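Local coordinates for cytolethal distending toxin subunit B (Escherichia coli, PDB 2F1N), which nicks DNA as the endonuclease subunit of a tripartite toxin, very probably causing the DNA damage that arrests intoxicated cells at G2/M, at residues D155-F167 / W180-L193. Sequence-based numbering, arbitrary orientation.
Sequences DAPALVEEVYNFF and WMILGDFNREPADL
With CG lodged between its backbone N and carbonyl carbon (chi1 46°), Trp180 raises its indole against helix 156-167, where Val163 holds CG1 anti to its own N to meet it. In this DNase I-like fold the helix packs on one face of a six-stranded sheet, nearly antiparallel to strand 180-183 (157°), their axes 9.9 Å apart at closest approach. Val163 CG1 makes a CH-pi contact, 4.0 Å from the centroid of the six-membered ring of Trp180. A flat indole suits this place because its breadth also reaches Tyr164 and Phe167; the Phe167 ring lies nearly parallel to the five-membered ring, at 14°, but slid aside so that they barely overlap. The indole NH pairs with Ser229. Two residues further along the strand, on the same face, slender, branched Ile182 meets Val163 tip to tip, Ile182 CD1 lying 3.5 Å from Val163 CG2, and also touches Val160. At the helix start, small Ala156 lets the loop and helix 190-193 come close: its CB sits at the Phe186 ring edge and 3.8 Å from Leu193 CD1. Arg188, part of the nuclear localization signal, gives NE to Asn154 and turns one guanidinium face to the CG-CD edge of the nearly upright Pro157 ring, Pro157 CD lying 3.5 Å from Arg188 CZ.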
ATOM      1  N   ASP A 155      -5.370   1.811 -15.472  1.00 13.89           N
ATOM      2  CA  ASP A 155      -5.985   2.759 -14.544  1.00 12.17           C
ATOM      3  C   ASP A 155      -5.055   3.437 -13.530  1.00 11.08           C
ATOM      4  O   ASP A 155      -5.513   4.207 -12.649  1.00 11.49           O
ATOM      5  CB  ASP A 155      -7.160   2.071 -13.848  1.00 12.07           C
ATOM      6  CG  ASP A 155      -6.766   0.794 -13.091  1.00 13.62           C
ATOM      7  OD1 ASP A 155      -5.768   0.088 -13.471  1.00 12.59           O
ATOM      8  OD2 ASP A 155      -7.453   0.407 -12.113  1.00 15.46           O
ATOM      9  N   ALA A 156      -3.744   3.206 -13.663  1.00 10.63           N
ATOM     10  CA  ALA A 156      -2.824   3.811 -12.678  1.00 11.87           C
ATOM     11  C   ALA A 156      -2.962   5.330 -12.545  1.00 11.24           C
ATOM     12  O   ALA A 156      -3.063   5.825 -11.401  1.00 11.49           O
ATOM     13  CB  ALA A 156      -1.354   3.392 -12.920  1.00 10.62           C
ATOM     14  N   PRO A 157      -2.952   6.115 -13.634  1.00 11.91           N
ATOM     15  CA  PRO A 157      -3.080   7.579 -13.458  1.00 11.06           C
ATOM     16  C   PRO A 157      -4.394   7.972 -12.753  1.00 12.09           C
ATOM     17  O   PRO A 157      -4.399   8.854 -11.888  1.00 12.20           O
ATOM     18  CB  PRO A 157      -3.066   8.117 -14.883  1.00 11.27           C
ATOM     19  CG  PRO A 157      -2.267   7.089 -15.699  1.00 12.05           C
ATOM     20  CD  PRO A 157      -2.742   5.764 -15.059  1.00 12.52           C
ATOM     21  N   ALA A 158      -5.484   7.326 -13.129  1.00 11.88           N
ATOM     22  CA  ALA A 158      -6.796   7.596 -12.515  1.00 11.73           C
ATOM     23  C   ALA A 158      -6.854   7.224 -11.034  1.00 11.81           C
ATOM     24  O   ALA A 158      -7.549   7.911 -10.250  1.00 11.44           O
ATOM     25  CB  ALA A 158      -7.889   6.810 -13.293  1.00 14.31           C
ATOM     26  N   LEU A 159      -6.173   6.133 -10.638  1.00 11.86           N
ATOM     27  CA  LEU A 159      -6.051   5.821  -9.205  1.00 11.43           C
ATOM     28  C   LEU A 159      -5.358   6.948  -8.423  1.00 11.20           C
ATOM     29  O   LEU A 159      -5.806   7.324  -7.335  1.00 11.54           O
ATOM     30  CB  LEU A 159      -5.280   4.519  -8.979  1.00 11.70           C
ATOM     31  CG  LEU A 159      -6.094   3.298  -9.433  1.00 11.72           C
ATOM     32  CD1 LEU A 159      -5.160   2.018  -9.537  1.00 13.71           C
ATOM     33  CD2 LEU A 159      -7.282   3.039  -8.505  1.00 11.49           C
ATOM     34  N   VAL A 160      -4.259   7.447  -8.968  1.00 10.54           N
ATOM     35  CA  VAL A 160      -3.509   8.512  -8.285  1.00 11.03           C
ATOM     36  C   VAL A 160      -4.410   9.742  -8.232  1.00 11.99           C
ATOM     37  O   VAL A 160      -4.472  10.424  -7.186  1.00 12.69           O
ATOM     38  CB  VAL A 160      -2.201   8.869  -8.995  1.00 10.66           C
ATOM     39  CG1 VAL A 160      -1.496  10.066  -8.295  1.00  8.28           C
ATOM     40  CG2 VAL A 160      -1.237   7.668  -8.999  1.00 13.23           C
ATOM     41  N   GLU A 161      -5.070  10.038  -9.346  1.00 11.94           N
ATOM     42  CA  GLU A 161      -5.957  11.195  -9.418  1.00 12.24           C
ATOM     43  C   GLU A 161      -7.142  11.099  -8.425  1.00 12.87           C
ATOM     44  O   GLU A 161      -7.548  12.122  -7.802  1.00 12.89           O
ATOM     45  CB  GLU A 161      -6.407  11.468 -10.852  1.00 10.70           C
ATOM     46  CG  GLU A 161      -5.216  11.852 -11.735  1.00 12.55           C
ATOM     47  CD  GLU A 161      -5.431  11.676 -13.224  1.00 20.11           C
ATOM     48  OE1 GLU A 161      -6.476  11.140 -13.649  1.00 20.17           O
ATOM     49  OE2 GLU A 161      -4.495  12.064 -13.981  1.00 23.11           O
ATOM     50  N   GLU A 162      -7.665   9.894  -8.257  1.00 13.31           N
ATOM     51  CA  GLU A 162      -8.715   9.676  -7.266  1.00 13.12           C
ATOM     52  C   GLU A 162      -8.278  10.034  -5.845  1.00 13.61           C
ATOM     53  O   GLU A 162      -9.037  10.646  -5.110  1.00 12.86           O
ATOM     54  CB  GLU A 162      -9.297   8.264  -7.300  1.00 13.64           C
ATOM     55  CG  GLU A 162     -10.523   8.119  -6.368  1.00 17.40           C
ATOM     56  CD  GLU A 162     -11.360   6.871  -6.606  1.00 22.29           C
ATOM     57  OE1 GLU A 162     -10.864   5.766  -6.417  1.00 23.84           O
ATOM     58  OE2 GLU A 162     -12.548   6.994  -6.975  1.00 27.06           O
ATOM     59  N   VAL A 163      -7.049   9.672  -5.466  1.00 11.52           N
ATOM     60  CA  VAL A 163      -6.556   9.977  -4.119  1.00 11.77           C
ATOM     61  C   VAL A 163      -6.351  11.479  -3.995  1.00 10.55           C
ATOM     62  O   VAL A 163      -6.768  12.079  -3.015  1.00 10.82           O
ATOM     63  CB  VAL A 163      -5.206   9.272  -3.832  1.00 10.91           C
ATOM     64  CG1 VAL A 163      -4.619   9.761  -2.491  1.00 11.81           C
ATOM     65  CG2 VAL A 163      -5.416   7.720  -3.821  1.00 13.32           C
ATOM     66  N   TYR A 164      -5.725  12.091  -4.985  1.00 11.12           N
ATOM     67  CA  TYR A 164      -5.524  13.546  -4.925  1.00 11.04           C
ATOM     68  C   TYR A 164      -6.887  14.273  -4.776  1.00 11.30           C
ATOM     69  O   TYR A 164      -7.057  15.188  -3.952  1.00 11.59           O
ATOM     70  CB  TYR A 164      -4.902  13.990  -6.265  1.00 10.55           C
ATOM     71  CG  TYR A 164      -4.937  15.491  -6.478  1.00 12.12           C
ATOM     72  CD1 TYR A 164      -3.960  16.311  -5.922  1.00 12.56           C
ATOM     73  CD2 TYR A 164      -5.934  16.076  -7.262  1.00 15.21           C
ATOM     74  CE1 TYR A 164      -3.981  17.696  -6.174  1.00 15.62           C
ATOM     75  CE2 TYR A 164      -5.982  17.431  -7.477  1.00 17.66           C
ATOM     76  CZ  TYR A 164      -5.002  18.239  -6.935  1.00 18.55           C
ATOM     77  OH  TYR A 164      -5.040  19.609  -7.196  1.00 18.22           O
ATOM     78  N   ASN A 165      -7.852  13.891  -5.601  1.00 11.70           N
ATOM     79  CA  ASN A 165      -9.168  14.561  -5.523  1.00 11.91           C
ATOM     80  C   ASN A 165      -9.948  14.284  -4.236  1.00 11.60           C
ATOM     81  O   ASN A 165     -10.714  15.157  -3.752  1.00 12.68           O
ATOM     82  CB  ASN A 165     -10.007  14.301  -6.784  1.00 12.21           C
ATOM     83  CG  ASN A 165      -9.481  15.078  -7.997  1.00 13.06           C
ATOM     84  OD1 ASN A 165      -9.437  16.314  -7.993  1.00 16.78           O
ATOM     85  ND2 ASN A 165      -9.098  14.375  -9.032  1.00 13.29           N
ATOM     86  N   PHE A 166      -9.822  13.057  -3.702  1.00 12.05           N
ATOM     87  CA  PHE A 166     -10.477  12.699  -2.457  1.00 12.16           C
ATOM     88  C   PHE A 166     -10.097  13.677  -1.325  1.00 12.13           C
ATOM     89  O   PHE A 166     -10.983  14.249  -0.645  1.00 13.83           O
ATOM     90  CB  PHE A 166     -10.122  11.253  -2.068  1.00 11.03           C
ATOM     91  CG  PHE A 166     -10.614  10.849  -0.701  1.00 14.15           C
ATOM     92  CD1 PHE A 166     -11.980  10.777  -0.417  1.00 14.51           C
ATOM     93  CD2 PHE A 166      -9.694  10.581   0.324  1.00 14.95           C
ATOM     94  CE1 PHE A 166     -12.443  10.411   0.862  1.00 15.26           C
ATOM     95  CE2 PHE A 166     -10.144  10.189   1.591  1.00 16.89           C
ATOM     96  CZ  PHE A 166     -11.536  10.131   1.866  1.00 18.75           C
ATOM     97  N   PHE A 167      -8.800  13.903  -1.147  1.00 11.48           N
ATOM     98  CA  PHE A 167      -8.346  14.818  -0.114  1.00 12.00           C
ATOM     99  C   PHE A 167      -8.662  16.270  -0.490  1.00 11.71           C
ATOM    100  O   PHE A 167      -9.139  16.998   0.346  1.00 13.28           O
ATOM    101  CB  PHE A 167      -6.851  14.627   0.185  1.00 12.35           C
ATOM    102  CG  PHE A 167      -6.578  13.342   0.837  1.00 13.26           C
ATOM    103  CD1 PHE A 167      -7.150  13.071   2.103  1.00 14.32           C
ATOM    104  CD2 PHE A 167      -5.921  12.326   0.150  1.00 11.42           C
ATOM    105  CE1 PHE A 167      -6.981  11.851   2.712  1.00 14.23           C
ATOM    106  CE2 PHE A 167      -5.777  11.073   0.746  1.00 13.44           C
ATOM    107  CZ  PHE A 167      -6.303  10.830   2.006  1.00 12.41           C
ATOM    108  N   TRP A 180      -0.206  12.277   1.832  1.00 12.13           N
ATOM    109  CA  TRP A 180      -0.625  10.912   1.439  1.00 11.53           C
ATOM    110  C   TRP A 180       0.446  10.172   0.658  1.00 10.25           C
ATOM    111  O   TRP A 180       1.307  10.785  -0.021  1.00 10.10           O
ATOM    112  CB  TRP A 180      -1.945  10.944   0.677  1.00  9.93           C
ATOM    113  CG  TRP A 180      -2.103  11.973  -0.422  1.00 12.38           C
ATOM    114  CD1 TRP A 180      -2.740  13.177  -0.300  1.00 10.48           C
ATOM    115  CD2 TRP A 180      -1.685  11.879  -1.797  1.00 10.38           C
ATOM    116  NE1 TRP A 180      -2.752  13.831  -1.507  1.00 13.29           N
ATOM    117  CE2 TRP A 180      -2.135  13.061  -2.450  1.00 12.37           C
ATOM    118  CE3 TRP A 180      -1.008  10.890  -2.572  1.00 11.80           C
ATOM    119  CZ2 TRP A 180      -1.903  13.323  -3.820  1.00 13.65           C
ATOM    120  CZ3 TRP A 180      -0.789  11.148  -3.953  1.00  9.73           C
ATOM    121  CH2 TRP A 180      -1.252  12.344  -4.560  1.00 14.56           C
ATOM    122  N   MET A 181       0.401   8.828   0.738  1.00  9.83           N
ATOM    123  CA  MET A 181       1.338   8.024  -0.015  1.00 10.12           C
ATOM    124  C   MET A 181       0.561   6.842  -0.569  1.00  9.71           C
ATOM    125  O   MET A 181      -0.130   6.185   0.184  1.00 10.70           O
ATOM    126  CB  MET A 181       2.477   7.509   0.862  1.00 10.96           C
ATOM    127  CG  MET A 181       3.512   6.835  -0.016  1.00 14.31           C
ATOM    128  SD  MET A 181       4.926   6.136   0.853  1.00 21.75           S
ATOM    129  CE  MET A 181       5.565   7.578   1.699  1.00 18.32           C
ATOM    130  N   ILE A 182       0.674   6.625  -1.872  1.00  9.85           N
ATOM    131  CA  ILE A 182       0.049   5.450  -2.504  1.00  9.54           C
ATOM    132  C   ILE A 182       1.166   4.435  -2.807  1.00 11.02           C
ATOM    133  O   ILE A 182       2.120   4.732  -3.546  1.00 13.24           O
ATOM    134  CB  ILE A 182      -0.640   5.852  -3.820  1.00 10.85           C
ATOM    135  CG1 ILE A 182      -1.585   7.074  -3.632  1.00 10.90           C
ATOM    136  CG2 ILE A 182      -1.410   4.615  -4.353  1.00 11.18           C
ATOM    137  CD1 ILE A 182      -2.098   7.705  -4.943  1.00 12.83           C
ATOM    138  N   LEU A 183       1.047   3.230  -2.263  1.00 10.41           N
ATOM    139  CA  LEU A 183       2.089   2.201  -2.401  1.00 10.86           C
ATOM    140  C   LEU A 183       1.447   1.069  -3.167  1.00 10.74           C
ATOM    141  O   LEU A 183       0.375   0.605  -2.788  1.00 12.99           O
ATOM    142  CB  LEU A 183       2.442   1.673  -1.011  1.00 10.56           C
ATOM    143  CG  LEU A 183       3.208   2.669  -0.124  1.00 13.34           C
ATOM    144  CD1 LEU A 183       2.899   2.464   1.400  1.00 12.79           C
ATOM    145  CD2 LEU A 183       4.696   2.431  -0.400  1.00 13.80           C
ATOM    146  N   GLY A 184       2.036   0.661  -4.256  1.00 10.92           N
ATOM    147  CA  GLY A 184       1.416  -0.476  -4.913  1.00 12.53           C
ATOM    148  C   GLY A 184       2.034  -0.909  -6.184  1.00 12.22           C
ATOM    149  O   GLY A 184       3.154  -0.479  -6.518  1.00 10.86           O
ATOM    150  N   ASP A 185       1.323  -1.852  -6.816  1.00 12.00           N
ATOM    151  CA  ASP A 185       1.696  -2.359  -8.119  1.00 11.25           C
ATOM    152  C   ASP A 185       0.895  -1.559  -9.123  1.00 11.28           C
ATOM    153  O   ASP A 185      -0.309  -1.770  -9.348  1.00 11.22           O
ATOM    154  CB  ASP A 185       1.379  -3.870  -8.189  1.00 12.94           C
ATOM    155  CG  ASP A 185       1.702  -4.480  -9.524  1.00 14.17           C
ATOM    156  OD1 ASP A 185       2.119  -3.765 -10.499  1.00 12.52           O
ATOM    157  OD2 ASP A 185       1.497  -5.707  -9.688  1.00 13.84           O
ATOM    158  N   PHE A 186       1.597  -0.628  -9.753  1.00 11.10           N
ATOM    159  CA  PHE A 186       0.949   0.262 -10.709  1.00 11.08           C
ATOM    160  C   PHE A 186       0.881  -0.310 -12.111  1.00 11.90           C
ATOM    161  O   PHE A 186       0.205   0.238 -12.988  1.00 10.89           O
ATOM    162  CB  PHE A 186       1.658   1.615 -10.711  1.00 11.78           C
ATOM    163  CG  PHE A 186       1.472   2.380  -9.439  1.00 12.85           C
ATOM    164  CD1 PHE A 186       0.286   3.095  -9.217  1.00 13.42           C
ATOM    165  CD2 PHE A 186       2.459   2.379  -8.449  1.00 13.65           C
ATOM    166  CE1 PHE A 186       0.100   3.796  -7.995  1.00 14.13           C
ATOM    167  CE2 PHE A 186       2.296   3.097  -7.233  1.00 13.07           C
ATOM    168  CZ  PHE A 186       1.113   3.807  -7.023  1.00 12.91           C
ATOM    169  N   ASN A 187       1.611  -1.409 -12.332  1.00 12.37           N
ATOM    170  CA  ASN A 187       1.547  -2.140 -13.615  1.00 13.13           C
ATOM    171  C   ASN A 187       1.883  -1.292 -14.844  1.00 12.93           C
ATOM    172  O   ASN A 187       1.468  -1.610 -15.954  1.00 13.49           O
ATOM    173  CB  ASN A 187       0.188  -2.867 -13.793  1.00 12.78           C
ATOM    174  CG  ASN A 187       0.281  -4.340 -13.458  1.00 12.40           C
ATOM    175  OD1 ASN A 187       1.249  -5.028 -13.856  1.00 12.53           O
ATOM    176  ND2 ASN A 187      -0.674  -4.841 -12.707  1.00 12.90           N
ATOM    177  N   ARG A 188       2.688  -0.258 -14.615  1.00 12.29           N
ATOM    178  CA  ARG A 188       3.366   0.561 -15.638  1.00 12.62           C
ATOM    179  C   ARG A 188       4.591   1.171 -14.967  1.00 13.06           C
ATOM    180  O   ARG A 188       4.637   1.268 -13.729  1.00 13.47           O
ATOM    181  CB  ARG A 188       2.426   1.622 -16.226  1.00 11.75           C
ATOM    182  CG  ARG A 188       1.935   2.664 -15.225  1.00 12.64           C
ATOM    183  CD  ARG A 188       1.278   3.848 -15.993  1.00 12.85           C
ATOM    184  NE  ARG A 188      -0.014   3.513 -16.565  1.00 14.11           N
ATOM    185  CZ  ARG A 188      -0.657   4.293 -17.465  1.00 18.13           C
ATOM    186  NH1 ARG A 188      -0.060   5.397 -17.942  1.00 15.16           N
ATOM    187  NH2 ARG A 188      -1.870   3.984 -17.908  1.00 16.29           N
ATOM    188  N   GLU A 189       5.593   1.569 -15.775  1.00 13.24           N
ATOM    189  CA  GLU A 189       6.838   2.058 -15.247  1.00 15.73           C
ATOM    190  C   GLU A 189       6.613   3.487 -14.697  1.00 14.21           C
ATOM    191  O   GLU A 189       5.674   4.123 -15.081  1.00 14.00           O
ATOM    192  CB  GLU A 189       7.920   2.029 -16.365  1.00 17.28           C
ATOM    193  CG  GLU A 189       9.187   1.324 -15.946  1.00 25.38           C
ATOM    194  CD  GLU A 189       9.163  -0.154 -16.224  1.00 30.59           C
ATOM    195  OE1 GLU A 189       8.106  -0.680 -16.604  1.00 37.41           O
ATOM    196  OE2 GLU A 189      10.234  -0.783 -16.095  1.00 38.44           O
ATOM    197  N   PRO A 190       7.436   3.932 -13.755  1.00 14.38           N
ATOM    198  CA  PRO A 190       7.274   5.250 -13.119  1.00 15.06           C
ATOM    199  C   PRO A 190       7.122   6.450 -14.086  1.00 15.89           C
ATOM    200  O   PRO A 190       6.218   7.268 -13.943  1.00 15.52           O
ATOM    201  CB  PRO A 190       8.548   5.363 -12.297  1.00 16.07           C
ATOM    202  CG  PRO A 190       8.863   3.990 -11.935  1.00 15.46           C
ATOM    203  CD  PRO A 190       8.573   3.195 -13.158  1.00 13.51           C
ATOM    204  N   ALA A 191       8.024   6.589 -15.050  1.00 15.48           N
ATOM    205  CA  ALA A 191       7.877   7.683 -16.014  1.00 15.34           C
ATOM    206  C   ALA A 191       6.599   7.590 -16.841  1.00 14.63           C
ATOM    207  O   ALA A 191       6.030   8.628 -17.242  1.00 15.01           O
ATOM    208  CB  ALA A 191       9.125   7.779 -16.938  1.00 17.24           C
ATOM    209  N   ASP A 192       6.141   6.348 -17.114  1.00 13.03           N
ATOM    210  CA  ASP A 192       4.901   6.153 -17.816  1.00 12.92           C
ATOM    211  C   ASP A 192       3.683   6.627 -17.039  1.00 12.86           C
ATOM    212  O   ASP A 192       2.748   7.138 -17.618  1.00 11.54           O
ATOM    213  CB  ASP A 192       4.724   4.682 -18.211  1.00 14.17           C
ATOM    214  CG  ASP A 192       3.633   4.496 -19.190  1.00 16.80           C
ATOM    215  OD1 ASP A 192       3.782   4.983 -20.346  1.00 18.43           O
ATOM    216  OD2 ASP A 192       2.577   3.886 -18.942  1.00 19.43           O
ATOM    217  N   LEU A 193       3.689   6.433 -15.718  1.00 12.61           N
ATOM    218  CA  LEU A 193       2.651   7.017 -14.891  1.00 13.01           C
ATOM    219  C   LEU A 193       2.767   8.571 -14.857  1.00 12.18           C
ATOM    220  O   LEU A 193       1.760   9.247 -15.049  1.00 12.00           O
ATOM    221  CB  LEU A 193       2.811   6.490 -13.464  1.00 11.64           C
ATOM    222  CG  LEU A 193       1.826   7.039 -12.433  1.00 13.97           C
ATOM    223  CD1 LEU A 193       0.327   6.806 -12.854  1.00 14.77           C
ATOM    224  CD2 LEU A 193       2.160   6.321 -11.103  1.00 18.05           C
TER